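Side-chain contacts in RagB/SusD domain protein (Flavobacterium johnsoniae, PDB 5J90), which binds chitin as a SusD-like protein of a polysaccharide utilization locus, probably capturing chitin chains at the outer membrane for uptake: residues Q53-N56 with S57-S61; V250-N253 with P254-I258; L43-E46 with W47-Q50. One frame throughout, in Å; residues are numbered along the deposited sequence. Where two conformers were deposited one is given.

How the contacts relate
All three contacts are local, each at or beside a helix end. Contacts 3 and 1 sit on the same helix, 46-54: contact 3 at its start, contact 1 at its end and the turn into helix 57-60. Contact 2 begins helix 255-261, which packs against helix 46-54. Contact 1 is buried and the richest in polar side-chain bonds. Contacts 2 and 3 are only partly buried and lie nearer the surface, their centres about 8 Å apart. Contact 2 caps its helix with an asparagine side chain, whereas contact 3 starts from a proline that packs on a tryptophan. Tyr-49 links all three, packing on contact 2 and bonding to Asp-58 of contact 1.

Contact 1. Residues Q53-N56 with S57-S61; sequences QGLN and SDIWS
Gln-53 and Asp-58 meet in the turn between helix 46-54 and helix 57-60, two helices of a SusD-family fold. Their side chains cross at about a right angle. Gln-53 NE2 donates to Asp-58 OD1 at 2.9 Å. The amide and carboxylate planes are 65° apart. The donor reaches the syn side of the carboxylate but from out of its plane. Gln-53 has CG anti to the backbone N (chi1 -175°) and an extended chain, which carries the amide across to Asp-58. The pair belongs to a buried polar network: Gln-53 also bonds to Glu-431 and Arg-129, and Asp-58 to Tyr-49 and Gly-432. Asp-58 N bonds back to Gln-53 O at 3.2 Å.

Asn-56 stands at the N-cap position of the second helix, but its side chain makes no capping bond. Asn-56 OD1 takes only the adjacent Ser-57 N, at 2.7 Å and from above the carbonyl plane. Asn-56 O accepts from both Ile-59 N and Trp-60 N. Leu-55 and Ile-59 lie side by side, pointing the same way. The Trp-60 indole turns one face to Asn-56, and its NE1 bonds to Asn-76 O. Asn-56 CB makes a CH-pi contact, 3.8 Å from the centroid of the six-membered Trp-60 ring.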
loop_
_atom_site.group_PDB
_atom_site.type_symbol
_atom_site.label_atom_id
_atom_site.label_comp_id
_atom_site.label_asym_id
_atom_site.label_seq_id
_atom_site.Cartn_x
_atom_site.Cartn_y
_atom_site.Cartn_z
ATOM N N GLN A 53 8.008 6.864 23.612
ATOM C CA GLN A 53 8.291 7.682 22.441
ATOM C C GLN A 53 9.774 8.019 22.269
ATOM O O GLN A 53 10.259 8.162 21.148
ATOM C CB GLN A 53 7.439 8.959 22.467
ATOM C CG GLN A 53 7.606 9.790 21.206
ATOM C CD GLN A 53 6.610 10.945 21.067
ATOM O OE1 GLN A 53 5.440 10.868 21.466
ATOM N NE2 GLN A 53 7.085 12.026 20.483
ATOM N N GLY A 54 10.506 8.138 23.377
ATOM C CA GLY A 54 11.877 8.618 23.323
ATOM C C GLY A 54 12.842 7.778 22.510
ATOM O O GLY A 54 13.800 8.298 21.926
ATOM N N LEU A 55 12.592 6.472 22.475
ATOM C CA LEU A 55 13.479 5.535 21.786
ATOM C C LEU A 55 12.832 4.953 20.524
ATOM O O LEU A 55 13.300 3.951 19.967
ATOM C CB LEU A 55 13.926 4.421 22.744
ATOM C CG LEU A 55 14.889 4.898 23.837
ATOM C CD1 LEU A 55 15.088 3.836 24.906
ATOM C CD2 LEU A 55 16.220 5.265 23.210
ATOM N N ASN A 56 11.775 5.610 20.053
ATOM C CA ASN A 56 11.204 5.262 18.752
ATOM C C ASN A 56 11.068 6.509 17.875
ATOM O O ASN A 56 12.058 6.963 17.313
ATOM C CB ASN A 56 9.939 4.364 18.847
ATOM C CG ASN A 56 8.852 4.926 19.759
ATOM O OD1 ASN A 56 8.078 5.790 19.359
ATOM N ND2 ASN A 56 8.746 4.380 20.972
ATOM N N SER A 57 9.881 7.092 17.792
ATOM C CA SER A 57 9.680 8.192 16.861
ATOM C C SER A 57 10.510 9.460 17.137
ATOM O O SER A 57 10.826 10.199 16.201
ATOM C CB SER A 57 8.201 8.523 16.727
ATOM O OG SER A 57 7.627 8.876 17.967
ATOM N N ASP A 58 10.892 9.715 18.394
ATOM C CA ASP A 58 11.754 10.880 18.657
ATOM C C ASP A 58 13.082 10.765 17.919
ATOM O O ASP A 58 13.719 11.773 17.612
ATOM C CB ASP A 58 12.037 11.050 20.153
ATOM C CG ASP A 58 10.896 11.717 20.904
ATOM O OD1 ASP A 58 9.944 12.226 20.263
ATOM O OD2 ASP A 58 10.953 11.726 22.157
ATOM N N ILE A 59 13.490 9.531 17.635
ATOM C CA ILE A 59 14.743 9.266 16.939
ATOM C C ILE A 59 14.515 9.023 15.439
ATOM O O ILE A 59 15.206 9.600 14.605
ATOM C CB ILE A 59 15.492 8.094 17.603
ATOM C CG1 ILE A 59 15.868 8.482 19.044
ATOM C CG2 ILE A 59 16.715 7.712 16.784
ATOM C CD1 ILE A 59 16.610 7.401 19.807
ATOM N N TRP A 60 13.543 8.188 15.087
ATOM C CA TRP A 60 13.281 7.897 13.677
ATOM C C TRP A 60 12.903 9.156 12.892
ATOM O O TRP A 60 13.199 9.261 11.700
ATOM C CB TRP A 60 12.189 6.841 13.547
ATOM C CG TRP A 60 12.537 5.501 14.169
ATOM C CD1 TRP A 60 13.784 4.949 14.314
ATOM C CD2 TRP A 60 11.614 4.561 14.727
ATOM N NE1 TRP A 60 13.686 3.721 14.928
ATOM C CE2 TRP A 60 12.367 3.464 15.197
ATOM C CE3 TRP A 60 10.222 4.539 14.874
ATOM C CZ2 TRP A 60 11.769 2.350 15.793
ATOM C CZ3 TRP A 60 9.631 3.435 15.470
ATOM C CH2 TRP A 60 10.404 2.358 15.923
ATOM N N SER A 61 12.251 10.108 13.563
ATOM C CA SER A 61 11.842 11.376 12.953
ATOM C C SER A 61 13.018 12.240 12.522
ATOM O O SER A 61 12.833 13.208 11.792
ATOM C CB SER A 61 11.031 12.192 13.959
ATOM O OG SER A 61 11.844 12.527 15.086
#

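Contact 2. Residues V250-N253 with P254-I258; sequences VYTN and PIATI
Asn-253 caps the start of helix 255-261 with its side chain, in an Asx turn that runs through Pro-254. The polar contacts come first. Asn-253 OD1 accepts from Ile-255 N at 2.9 Å, with an N-H...O angle of 162°. The donor is tilted 22° from the carbonyl plane of the amide. Asn-253 CG stands anti to its own N (chi1 -173°) and beside the carbonyl carbon, which directs OD1 forward over the turn. The backbone adds a second bond, Ala-256 N to Asn-253 O at 3.0 Å. This donor lies well above the carbonyl plane. With an alanine here in place of Asn-253, Ile-255 N is likely to lose its capping acceptor, leaving the first turn less firmly fixed.

A water forms the third polar link. It donates to Asn-253 O at 2.8 Å and also hydrogen-bonds to Thr-257 OG1. One carbonyl oxygen therefore serves both Ala-256 N and the water, which bridges it to the hydroxyl of Thr-257 in the first part of the helix.

The van der Waals contacts are fewer. Pro-254 crosses the Asn-253 side chain at about a right angle, and Asn-253 OD1 lies 3.2 Å from Pro-254 CD. The exposed Thr-252 touches the helix, with Thr-252 CG2 3.9 Å from Ala-256 CB. Pro-254, Ile-255 and Ile-258 pack on Tyr-49 of helix 46-54. The backbone of Asn-253 also bonds to Ser-324. Within the cap, the isoleucine side chain lies against the same amide oxygen, with Ile-255 CG1 at 3.3 Å from Asn-253 OD1.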
loop_
_atom_site.group_PDB
_atom_site.type_symbol
_atom_site.label_atom_id
_atom_site.label_comp_id
_atom_site.label_asym_id
_atom_site.label_seq_id
_atom_site.Cartn_x
_atom_site.Cartn_y
_atom_site.Cartn_z
ATOM N N VAL A 250 2.287 19.885 37.798
ATOM C CA VAL A 250 3.359 19.283 38.588
ATOM C C VAL A 250 4.586 18.816 37.810
ATOM O O VAL A 250 5.707 18.920 38.307
ATOM C CB VAL A 250 2.850 18.100 39.449
ATOM C CG1 VAL A 250 2.011 18.604 40.616
ATOM C CG2 VAL A 250 2.070 17.105 38.600
ATOM N N TYR A 251 4.394 18.302 36.596
ATOM C CA TYR A 251 5.500 17.660 35.877
ATOM C C TYR A 251 6.207 18.538 34.855
ATOM O O TYR A 251 5.573 19.304 34.129
ATOM C CB TYR A 251 5.034 16.368 35.186
ATOM C CG TYR A 251 4.284 15.427 36.102
ATOM C CD1 TYR A 251 4.912 14.858 37.202
ATOM C CD2 TYR A 251 2.950 15.117 35.872
ATOM C CE1 TYR A 251 4.226 14.002 38.053
ATOM C CE2 TYR A 251 2.257 14.254 36.716
ATOM C CZ TYR A 251 2.902 13.710 37.805
ATOM O OH TYR A 251 2.220 12.859 38.647
ATOM N N THR A 252 7.522 18.408 34.808
ATOM C CA THR A 252 8.330 18.944 33.727
ATOM C C THR A 252 8.319 17.920 32.575
ATOM O O THR A 252 8.244 16.711 32.819
ATOM C CB THR A 252 9.765 19.188 34.229
ATOM O OG1 THR A 252 9.728 20.195 35.251
ATOM C CG2 THR A 252 10.684 19.658 33.116
ATOM N N ASN A 253 8.382 18.396 31.329
ATOM C CA ASN A 253 8.544 17.507 30.173
ATOM C C ASN A 253 9.623 16.455 30.489
ATOM O O ASN A 253 10.737 16.810 30.875
ATOM C CB ASN A 253 8.950 18.338 28.950
ATOM C CG ASN A 253 8.977 17.531 27.667
ATOM O OD1 ASN A 253 9.429 16.383 27.647
ATOM N ND2 ASN A 253 8.501 18.136 26.580
ATOM N N PRO A 254 9.295 15.156 30.351
ATOM C CA PRO A 254 10.246 14.120 30.784
ATOM C C PRO A 254 11.555 14.118 29.997
ATOM O O PRO A 254 12.563 13.583 30.468
ATOM C CB PRO A 254 9.474 12.805 30.566
ATOM C CG PRO A 254 8.384 13.151 29.607
ATOM C CD PRO A 254 8.013 14.583 29.910
ATOM N N ILE A 255 11.550 14.725 28.813
ATOM C CA ILE A 255 12.771 14.813 28.026
ATOM C C ILE A 255 13.867 15.595 28.760
ATOM O O ILE A 255 15.053 15.329 28.568
ATOM C CB ILE A 255 12.499 15.403 26.621
ATOM C CG1 ILE A 255 11.525 14.499 25.848
ATOM C CG2 ILE A 255 13.794 15.553 25.839
ATOM C CD1 ILE A 255 10.998 15.130 24.578
ATOM N N ALA A 256 13.475 16.554 29.598
ATOM C CA ALA A 256 14.468 17.327 30.347
ATOM C C ALA A 256 15.347 16.410 31.198
ATOM O O ALA A 256 16.567 16.592 31.262
ATOM C CB ALA A 256 13.778 18.372 31.211
ATOM N N THR A 257 14.733 15.416 31.830
ATOM C CA THR A 257 15.460 14.440 32.643
ATOM C C THR A 257 16.271 13.478 31.777
ATOM O O THR A 257 17.456 13.251 32.024
ATOM C CB THR A 257 14.486 13.646 33.526
ATOM O OG1 THR A 257 13.864 14.537 34.459
ATOM C CG2 THR A 257 15.207 12.535 34.289
ATOM N N ILE A 258 15.626 12.892 30.769
ATOM C CA ILE A 258 16.291 11.953 29.867
ATOM C C ILE A 258 17.541 12.575 29.257
ATOM O O ILE A 258 18.590 11.925 29.145
ATOM C CB ILE A 258 15.323 11.478 28.768
ATOM C CG1 ILE A 258 14.130 10.777 29.417
ATOM C CG2 ILE A 258 16.038 10.555 27.798
ATOM C CD1 ILE A 258 12.963 10.562 28.456
HETATM O O HOH W 1 11.933 16.115 33.352
#

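Contact 3. Residues L43-E46 with W47-Q50; sequences LTPE and WVYQ
Glu-46 O accepts from Gln-50 N at 3.0 Å, a regular bond of the first turn of helix 46-54. The carbonyl oxygen of Pro-45, at the N-cap position, takes two weak bonds, from Val-48 N and Tyr-49 N. The peptide bond before Pro-45 is cis, at the point where the chain enters the helix.

The packing centres on the proline ring. Pro-45 CG sits over one face of the Trp-47 indole, offset toward the rim. This is a CH-pi contact, 3.7 Å from CG to the centroid of the five-membered ring. Trp-47 CG lies between the backbone N and the carbonyl carbon (chi1 66°), which brings the indole face against the proline ring. Val-48 CG2 comes over that same face, so the proline and valine share it. The two also touch each other closely, with Pro-45 CG 3.5 Å from Val-48 CG2.

Beyond this cluster, Trp-47 meets Phe-88 of helix 83-108 with the ring planes nearly perpendicular. Tyr-49 leads toward helix 255-261, where Glu-46 also touches Thr-257 and Gln-50 touches Ile-258. Gln-50 NE2 bonds to Asp-264. The first turn of helix 46-54 thus lies between helix 83-108 and helix 255-261.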
loop_
_atom_site.group_PDB
_atom_site.type_symbol
_atom_site.label_atom_id
_atom_site.label_comp_id
_atom_site.label_asym_id
_atom_site.label_seq_id
_atom_site.Cartn_x
_atom_site.Cartn_y
_atom_site.Cartn_z
ATOM N N LEU A 43 3.817 11.505 30.978
ATOM C CA LEU A 43 4.591 12.554 31.625
ATOM C C LEU A 43 5.449 12.020 32.757
ATOM O O LEU A 43 6.523 12.563 33.035
ATOM C CB LEU A 43 3.670 13.671 32.116
ATOM C CG LEU A 43 2.911 14.402 31.011
ATOM C CD1 LEU A 43 2.142 15.580 31.592
ATOM C CD2 LEU A 43 3.842 14.857 29.893
ATOM N N THR A 44 4.978 10.958 33.406
ATOM C CA THR A 44 5.718 10.348 34.505
ATOM C C THR A 44 5.358 8.866 34.627
ATOM O O THR A 44 4.227 8.477 34.365
ATOM C CB THR A 44 5.429 11.085 35.838
ATOM O OG1 THR A 44 6.415 10.723 36.816
ATOM C CG2 THR A 44 4.046 10.737 36.358
ATOM N N PRO A 45 6.332 8.027 35.006
ATOM C CA PRO A 45 7.738 8.370 35.231
ATOM C C PRO A 45 8.482 8.609 33.916
ATOM O O PRO A 45 8.030 8.157 32.859
ATOM C CB PRO A 45 8.288 7.128 35.939
ATOM C CG PRO A 45 7.449 6.020 35.430
ATOM C CD PRO A 45 6.072 6.589 35.186
ATOM N N GLU A 46 9.613 9.302 33.987
ATOM C CA GLU A 46 10.371 9.663 32.797
ATOM C C GLU A 46 10.852 8.448 32.016
ATOM O O GLU A 46 10.931 8.495 30.780
ATOM C CB GLU A 46 11.548 10.576 33.152
ATOM C CG GLU A 46 11.154 11.850 33.902
ATOM C CD GLU A 46 11.177 11.691 35.414
ATOM O OE1 GLU A 46 11.098 10.546 35.912
ATOM O OE2 GLU A 46 11.275 12.727 36.112
ATOM N N TRP A 47 11.164 7.361 32.724
ATOM C CA TRP A 47 11.638 6.158 32.058
ATOM C C TRP A 47 10.560 5.548 31.171
ATOM O O TRP A 47 10.872 4.894 30.177
ATOM C CB TRP A 47 12.224 5.129 33.051
ATOM C CG TRP A 47 11.252 4.509 34.021
ATOM C CD1 TRP A 47 10.997 4.908 35.306
ATOM C CD2 TRP A 47 10.440 3.354 33.796
ATOM N NE1 TRP A 47 10.060 4.082 35.879
ATOM C CE2 TRP A 47 9.704 3.120 34.977
ATOM C CE3 TRP A 47 10.260 2.495 32.706
ATOM C CZ2 TRP A 47 8.802 2.059 35.098
ATOM C CZ3 TRP A 47 9.357 1.447 32.825
ATOM C CH2 TRP A 47 8.644 1.237 34.015
ATOM N N VAL A 48 9.292 5.764 31.521
ATOM C CA VAL A 48 8.211 5.289 30.662
ATOM C C VAL A 48 8.126 6.126 29.382
ATOM O O VAL A 48 7.985 5.560 28.300
ATOM C CB VAL A 48 6.847 5.218 31.379
ATOM C CG1 VAL A 48 5.750 4.842 30.390
ATOM C CG2 VAL A 48 6.898 4.188 32.519
ATOM N N TYR A 49 8.220 7.456 29.477
ATOM C CA TYR A 49 8.261 8.263 28.252
ATOM C C TYR A 49 9.397 7.809 27.333
ATOM O O TYR A 49 9.237 7.728 26.107
ATOM C CB TYR A 49 8.382 9.779 28.529
ATOM C CG TYR A 49 8.500 10.508 27.206
ATOM C CD1 TYR A 49 7.367 10.852 26.486
ATOM C CD2 TYR A 49 9.738 10.750 26.625
ATOM C CE1 TYR A 49 7.461 11.458 25.244
ATOM C CE2 TYR A 49 9.843 11.350 25.386
ATOM C CZ TYR A 49 8.698 11.702 24.697
ATOM O OH TYR A 49 8.807 12.288 23.450
ATOM N N GLN A 50 10.558 7.535 27.917
ATOM C CA GLN A 50 11.705 7.126 27.133
ATOM C C GLN A 50 11.357 5.913 26.263
ATOM O O GLN A 50 11.809 5.824 25.125
ATOM C CB GLN A 50 12.890 6.806 28.056
ATOM C CG GLN A 50 14.189 6.575 27.319
ATOM C CD GLN A 50 15.337 6.272 28.253
ATOM O OE1 GLN A 50 15.155 5.642 29.299
ATOM N NE2 GLN A 50 16.528 6.707 27.877
#